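Local coordinates for glycerophosphodiester phosphodiesterase (Parabacteroides distasonis, PDB 3NO3), which is a TIM-barrel protein of the glycerophosphoryl diester phosphodiesterase family that carries a bound magnesium ion, at residues I136-D141 / S156-E161; G174-Y179 / N200-D205. One frame throughout, in Å; residues are numbered along the deposited sequence.

Contact 1 of 2, residues I136-D141 / S156-E161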
loop_
_atom_site.group_PDB
_atom_site.type_symbol
_atom_site.label_atom_id
_atom_site.label_comp_id
_atom_site.label_asym_id
_atom_site.label_seq_id
_atom_site.Cartn_x
_atom_site.Cartn_y
_atom_site.Cartn_z
ATOM N N ILE A 136 2.961 3.193 3.564
ATOM C CA ILE A 136 2.941 2.035 4.451
ATOM C C ILE A 136 4.288 1.325 4.362
ATOM O O ILE A 136 4.907 1.348 3.305
ATOM C CB ILE A 136 1.763 1.082 4.133
ATOM C CG1 ILE A 136 1.883 0.415 2.746
ATOM C CG2 ILE A 136 0.384 1.850 4.201
ATOM C CD1 ILE A 136 0.731 -0.632 2.407
ATOM N N SER A 137 4.754 0.674 5.428
ATOM C CA SER A 137 6.002 -0.109 5.343
ATOM C C SER A 137 6.095 -1.089 6.505
ATOM O O SER A 137 5.637 -0.787 7.603
ATOM C CB SER A 137 7.247 0.807 5.361
ATOM O OG SER A 137 8.446 0.108 5.127
ATOM N N PHE A 138 6.695 -2.247 6.271
ATOM C CA PHE A 138 7.146 -3.092 7.375
ATOM C C PHE A 138 8.325 -2.543 8.133
ATOM O O PHE A 138 8.589 -3.018 9.242
ATOM C CB PHE A 138 7.563 -4.491 6.865
ATOM C CG PHE A 138 6.376 -5.355 6.459
ATOM C CD1 PHE A 138 5.718 -6.129 7.401
ATOM C CD2 PHE A 138 5.921 -5.375 5.157
ATOM C CE1 PHE A 138 4.606 -6.905 7.035
ATOM C CE2 PHE A 138 4.837 -6.175 4.784
ATOM C CZ PHE A 138 4.188 -6.925 5.727
ATOM N N ASN A 139 9.085 -1.630 7.515
ATOM C CA ASN A 139 10.326 -1.158 8.082
ATOM C C ASN A 139 10.141 0.082 8.911
ATOM O O ASN A 139 9.690 1.126 8.397
ATOM C CB ASN A 139 11.344 -0.849 6.961
ATOM C CG ASN A 139 12.723 -0.583 7.517
ATOM O OD1 ASN A 139 13.063 0.564 7.856
ATOM N ND2 ASN A 139 13.514 -1.655 7.681
HETATM N N MSE A 140 10.569 0.023 10.154
HETATM C CA MSE A 140 10.365 1.139 11.072
HETATM C C MSE A 140 11.209 2.354 10.733
HETATM O O MSE A 140 10.735 3.470 10.883
HETATM C CB MSE A 140 10.668 0.696 12.506
HETATM C CG MSE A 140 10.460 1.778 13.573
HETATM SE SE MSE A 140 8.721 2.671 13.536
HETATM C CE MSE A 140 7.733 1.234 14.354
ATOM N N ASP A 141 12.430 2.133 10.245
ATOM C CA ASP A 141 13.301 3.267 9.826
ATOM C C ASP A 141 12.709 4.019 8.633
ATOM O O ASP A 141 12.726 5.265 8.625
ATOM C CB ASP A 141 14.744 2.786 9.577
ATOM C CG ASP A 141 15.347 2.102 10.809
ATOM O OD1 ASP A 141 15.531 2.820 11.804
ATOM O OD2 ASP A 141 15.593 0.885 10.787
ATOM N N SER A 156 1.281 4.443 7.828
ATOM C CA SER A 156 0.833 3.299 8.620
ATOM C C SER A 156 1.897 2.213 8.722
ATOM O O SER A 156 2.639 1.968 7.765
ATOM C CB SER A 156 -0.463 2.713 8.100
ATOM O OG SER A 156 -1.428 3.701 8.017
ATOM N N TYR A 157 1.957 1.550 9.874
ATOM C CA TYR A 157 2.921 0.487 10.081
ATOM C C TYR A 157 2.314 -0.831 9.643
ATOM O O TYR A 157 1.141 -1.089 9.952
ATOM C CB TYR A 157 3.252 0.402 11.546
ATOM C CG TYR A 157 4.403 -0.456 11.960
ATOM C CD1 TYR A 157 5.651 -0.392 11.310
ATOM C CD2 TYR A 157 4.314 -1.236 13.085
ATOM C CE1 TYR A 157 6.707 -1.127 11.738
ATOM C CE2 TYR A 157 5.390 -1.959 13.549
ATOM C CZ TYR A 157 6.588 -1.885 12.889
ATOM O OH TYR A 157 7.621 -2.636 13.346
ATOM N N LEU A 158 3.111 -1.694 8.989
ATOM C CA LEU A 158 2.641 -3.013 8.547
ATOM C C LEU A 158 2.948 -4.194 9.471
ATOM O O LEU A 158 2.324 -5.225 9.345
ATOM C CB LEU A 158 3.182 -3.342 7.142
ATOM C CG LEU A 158 2.503 -2.647 5.965
ATOM C CD1 LEU A 158 3.442 -2.785 4.733
ATOM C CD2 LEU A 158 1.109 -3.234 5.661
ATOM N N ASN A 159 3.905 -4.069 10.385
ATOM C CA ASN A 159 4.547 -5.299 10.927
ATOM C C ASN A 159 3.803 -5.996 12.067
ATOM O O ASN A 159 4.076 -7.181 12.359
ATOM C CB ASN A 159 5.976 -4.984 11.345
ATOM C CG ASN A 159 6.815 -6.217 11.490
ATOM O OD1 ASN A 159 6.937 -6.956 10.548
ATOM N ND2 ASN A 159 7.358 -6.477 12.700
ATOM N N GLY A 160 2.885 -5.289 12.734
ATOM C CA GLY A 160 1.872 -5.951 13.538
ATOM C C GLY A 160 2.107 -6.013 15.046
ATOM O O GLY A 160 1.206 -6.459 15.762
ATOM N N GLU A 161 3.244 -5.524 15.554
ATOM C CA GLU A 161 3.597 -5.792 16.964
ATOM C C GLU A 161 3.366 -4.613 17.905
ATOM O O GLU A 161 3.447 -4.791 19.086
ATOM C CB GLU A 161 5.042 -6.337 17.097
ATOM C CG GLU A 161 6.201 -5.314 17.058
ATOM C CD GLU A 161 6.498 -4.740 15.675
ATOM O OE1 GLU A 161 5.929 -5.216 14.664
ATOM O OE2 GLU A 161 7.325 -3.803 15.591
HETATM O O HOH W 1 9.800 -3.941 11.466
#
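L158 meets F138 just past the ends of two parallel strands, 133-137 and 155-157, which helix 140-149 joins into a beta-alpha-beta unit of the TIM barrel. The pair is a worked example of side chains carrying on a contact where strand pairing ends. L158 CB sits over the centre of the F138 ring, 3.6 Å from the centroid and almost on its normal. L158 CD1 reaches the ring rim, 3.6 Å from F138 CD2. N159 OD1 approaches the same ring at its edge. L158 N donates to S137 O at 3.0 Å, from above the carbonyl plane, completing the strand pairing. E103, a magnesium ligand, touches both F138 and L158.

The Y157 ring is covered on both faces. The selenomethionine methyl M140 CE lies over one, 3.8 Å from the centroid and offset toward the rim, and N159 N lies over the centre of the other. The phenol is gripped twice: Y157 OH donates to the syn lone pair of E161 OE2 at 2.5 Å, and it accepts from a water that also donates to F138 O at 2.7 Å.

Contact 2 of 2, residues G174-Y179 / N200-D205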
loop_
_atom_site.group_PDB
_atom_site.type_symbol
_atom_site.label_atom_id
_atom_site.label_comp_id
_atom_site.label_asym_id
_atom_site.label_seq_id
_atom_site.Cartn_x
_atom_site.Cartn_y
_atom_site.Cartn_z
ATOM N N GLY A 174 -1.870 5.619 11.246
ATOM C CA GLY A 174 -2.656 4.406 11.202
ATOM C C GLY A 174 -1.869 3.114 11.385
ATOM O O GLY A 174 -0.658 3.142 11.502
ATOM N N LEU A 175 -2.588 2.004 11.517
ATOM C CA LEU A 175 -2.036 0.676 11.396
ATOM C C LEU A 175 -2.608 0.031 10.144
ATOM O O LEU A 175 -3.710 0.370 9.695
ATOM C CB LEU A 175 -2.348 -0.189 12.628
ATOM C CG LEU A 175 -3.744 -0.596 13.071
ATOM C CD1 LEU A 175 -4.371 -1.698 12.242
ATOM C CD2 LEU A 175 -3.654 -1.005 14.600
ATOM N N ASP A 176 -1.836 -0.906 9.611
ATOM C CA ASP A 176 -2.190 -1.712 8.448
ATOM C C ASP A 176 -1.658 -3.124 8.725
ATOM O O ASP A 176 -0.525 -3.447 8.392
ATOM C CB ASP A 176 -1.592 -1.067 7.198
ATOM C CG ASP A 176 -2.035 -1.690 5.936
ATOM O OD1 ASP A 176 -2.894 -2.593 5.921
ATOM O OD2 ASP A 176 -1.594 -1.190 4.902
ATOM N N TYR A 177 -2.453 -3.931 9.419
ATOM C CA TYR A 177 -1.959 -5.136 10.071
ATOM C C TYR A 177 -2.611 -6.395 9.487
ATOM O O TYR A 177 -3.737 -6.344 8.986
ATOM C CB TYR A 177 -2.225 -5.051 11.565
ATOM C CG TYR A 177 -1.288 -4.189 12.413
ATOM C CD1 TYR A 177 -0.176 -3.479 11.878
ATOM C CD2 TYR A 177 -1.465 -4.150 13.800
ATOM C CE1 TYR A 177 0.654 -2.764 12.685
ATOM C CE2 TYR A 177 -0.588 -3.439 14.624
ATOM C CZ TYR A 177 0.472 -2.762 14.057
ATOM O OH TYR A 177 1.326 -2.091 14.844
ATOM N N HIS A 178 -1.892 -7.514 9.560
ATOM C CA HIS A 178 -2.415 -8.808 9.099
ATOM C C HIS A 178 -3.688 -9.155 9.868
ATOM O O HIS A 178 -3.799 -8.864 11.042
ATOM C CB HIS A 178 -1.352 -9.912 9.245
ATOM C CG HIS A 178 -1.751 -11.231 8.656
ATOM N ND1 HIS A 178 -2.020 -12.331 9.437
ATOM C CD2 HIS A 178 -1.915 -11.630 7.372
ATOM C CE1 HIS A 178 -2.341 -13.352 8.655
ATOM N NE2 HIS A 178 -2.270 -12.955 7.398
ATOM N N TYR A 179 -4.667 -9.744 9.195
ATOM C CA TYR A 179 -5.928 -10.029 9.854
ATOM C C TYR A 179 -5.816 -10.809 11.170
ATOM O O TYR A 179 -6.573 -10.537 12.091
ATOM C CB TYR A 179 -6.954 -10.673 8.894
ATOM C CG TYR A 179 -6.609 -12.028 8.350
ATOM C CD1 TYR A 179 -6.921 -13.185 9.051
ATOM C CD2 TYR A 179 -6.054 -12.168 7.078
ATOM C CE1 TYR A 179 -6.640 -14.470 8.501
ATOM C CE2 TYR A 179 -5.775 -13.427 6.538
ATOM C CZ TYR A 179 -6.054 -14.565 7.261
ATOM O OH TYR A 179 -5.761 -15.794 6.725
ATOM N N ASN A 200 -6.369 -0.493 8.946
ATOM C CA ASN A 200 -6.376 -1.167 7.618
ATOM C C ASN A 200 -5.985 -2.622 7.903
ATOM O O ASN A 200 -5.245 -2.889 8.877
ATOM C CB ASN A 200 -5.402 -0.425 6.698
ATOM C CG ASN A 200 -5.384 -0.904 5.232
ATOM O OD1 ASN A 200 -6.052 -1.865 4.804
ATOM N ND2 ASN A 200 -4.587 -0.179 4.449
ATOM N N VAL A 201 -6.556 -3.560 7.130
ATOM C CA VAL A 201 -6.285 -4.971 7.334
ATOM C C VAL A 201 -5.930 -5.634 5.992
ATOM O O VAL A 201 -6.535 -5.315 4.979
ATOM C CB VAL A 201 -7.471 -5.688 8.045
ATOM C CG1 VAL A 201 -8.788 -5.648 7.206
ATOM C CG2 VAL A 201 -7.081 -7.112 8.428
ATOM N N TRP A 202 -4.938 -6.532 6.007
ATOM C CA TRP A 202 -4.456 -7.207 4.777
ATOM C C TRP A 202 -4.265 -8.720 4.997
ATOM O O TRP A 202 -4.170 -9.140 6.152
ATOM C CB TRP A 202 -3.128 -6.592 4.289
ATOM C CG TRP A 202 -1.998 -6.607 5.283
ATOM C CD1 TRP A 202 -1.676 -5.628 6.169
ATOM C CD2 TRP A 202 -1.023 -7.647 5.473
ATOM N NE1 TRP A 202 -0.606 -5.992 6.922
ATOM C CE2 TRP A 202 -0.165 -7.222 6.507
ATOM C CE3 TRP A 202 -0.781 -8.891 4.855
ATOM C CZ2 TRP A 202 0.914 -8.006 6.971
ATOM C CZ3 TRP A 202 0.303 -9.666 5.306
ATOM C CH2 TRP A 202 1.122 -9.228 6.367
ATOM N N THR A 203 -4.250 -9.568 3.953
ATOM C CA THR A 203 -4.814 -9.344 2.631
ATOM C C THR A 203 -6.065 -10.203 2.723
ATOM O O THR A 203 -5.939 -11.402 2.893
ATOM C CB THR A 203 -3.817 -9.758 1.540
ATOM O OG1 THR A 203 -2.721 -8.828 1.581
ATOM C CG2 THR A 203 -4.428 -9.671 0.165
ATOM N N VAL A 204 -7.251 -9.590 2.747
ATOM C CA VAL A 204 -8.478 -10.329 3.132
ATOM C C VAL A 204 -9.309 -10.673 1.919
ATOM O O VAL A 204 -9.843 -9.763 1.294
ATOM C CB VAL A 204 -9.312 -9.538 4.140
ATOM C CG1 VAL A 204 -10.574 -10.347 4.495
ATOM C CG2 VAL A 204 -8.460 -9.291 5.386
ATOM N N ASP A 205 -9.383 -11.972 1.590
ATOM C CA ASP A 205 -10.074 -12.477 0.388
ATOM C C ASP A 205 -11.308 -13.376 0.648
ATOM O O ASP A 205 -12.175 -13.489 -0.227
ATOM C CB ASP A 205 -9.055 -13.214 -0.509
ATOM C CG ASP A 205 -7.886 -12.312 -0.961
ATOM O OD1 ASP A 205 -7.992 -11.073 -0.908
ATOM O OD2 ASP A 205 -6.828 -12.852 -1.352
#
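The W202 indole meets H178 face on and D176 edge on. The H178 imidazole turns its edge toward the six-membered ring of W202 in an edge-to-face pair, with centroids 5.0 Å apart and planes at 61°, while H178 CB makes a CH-pi contact 3.9 Å from the same centroid. Backbone lies over the indole too: H178 N stands 3.2 Å above its plane, toward the rim. At the edge, W202 NE1 donates to D176 O at 2.9 Å, with the acceptor in the ring plane. A chi1 of 57° puts W202 CG between its backbone N and carbonyl carbon; the ring beyond it lies across H178. On the imidazole, Y179 CD2 covers one face near the rim, and H178 CE1 in turn lies over the centre of the Y179 ring.

A second flat pair is stacked. The D176 carboxylate and N200 amide run side by side with planes only 10° apart, D176 OD1 being 3.1 Å from N200 CG. No hydrogen bond joins them; N200 OD1 is instead bonded to T222 on the next strand. D176 OD1 also approaches W202 CD1 at 3.3 Å.

Y177 and V201 point to the other side of the sheet, where helices 164-169 and 207-216 cover them respectively. There V201 CG2 packs on Y179 CB at 3.6 Å. Backbone bonds alternate between the strands, and the last, from Y179 N, is accepted by W202 O, the carbonyl of the cis peptide that leads into T203.

Two adjacent parallel strands with D176, N200 and W202 facing inward and Y177 and V201 facing helices are the pattern of a TIM barrel; the W202 side chain, at the C-terminal end of its strand, comes within about 4 Å (nearest atoms) of a glycerol probably from the crystallisation liquor, consistent with a pocket at the barrel mouth.

Both contacts are largely buried and belong to one curved sheet: contact 1 pairs strands 133-137 and 155-157, contact 2 pairs strands 174-178 and 198-202, and the middle two are themselves neighbours. A probable hydrogen bond from D176 N to Y157 O joins them, and L158 packs against D176 O. Their chemistry differs with the elements used. Contact 1 has only two strand bridges and relies on side chains and a water beyond the strands, where N159 is exposed. Contact 2 has three bridges, more backbone bonds and a stack of polar groups inside the barrel. I136 and W202 each approach bound glycerol, consistent with both contacts lying near the barrel mouth.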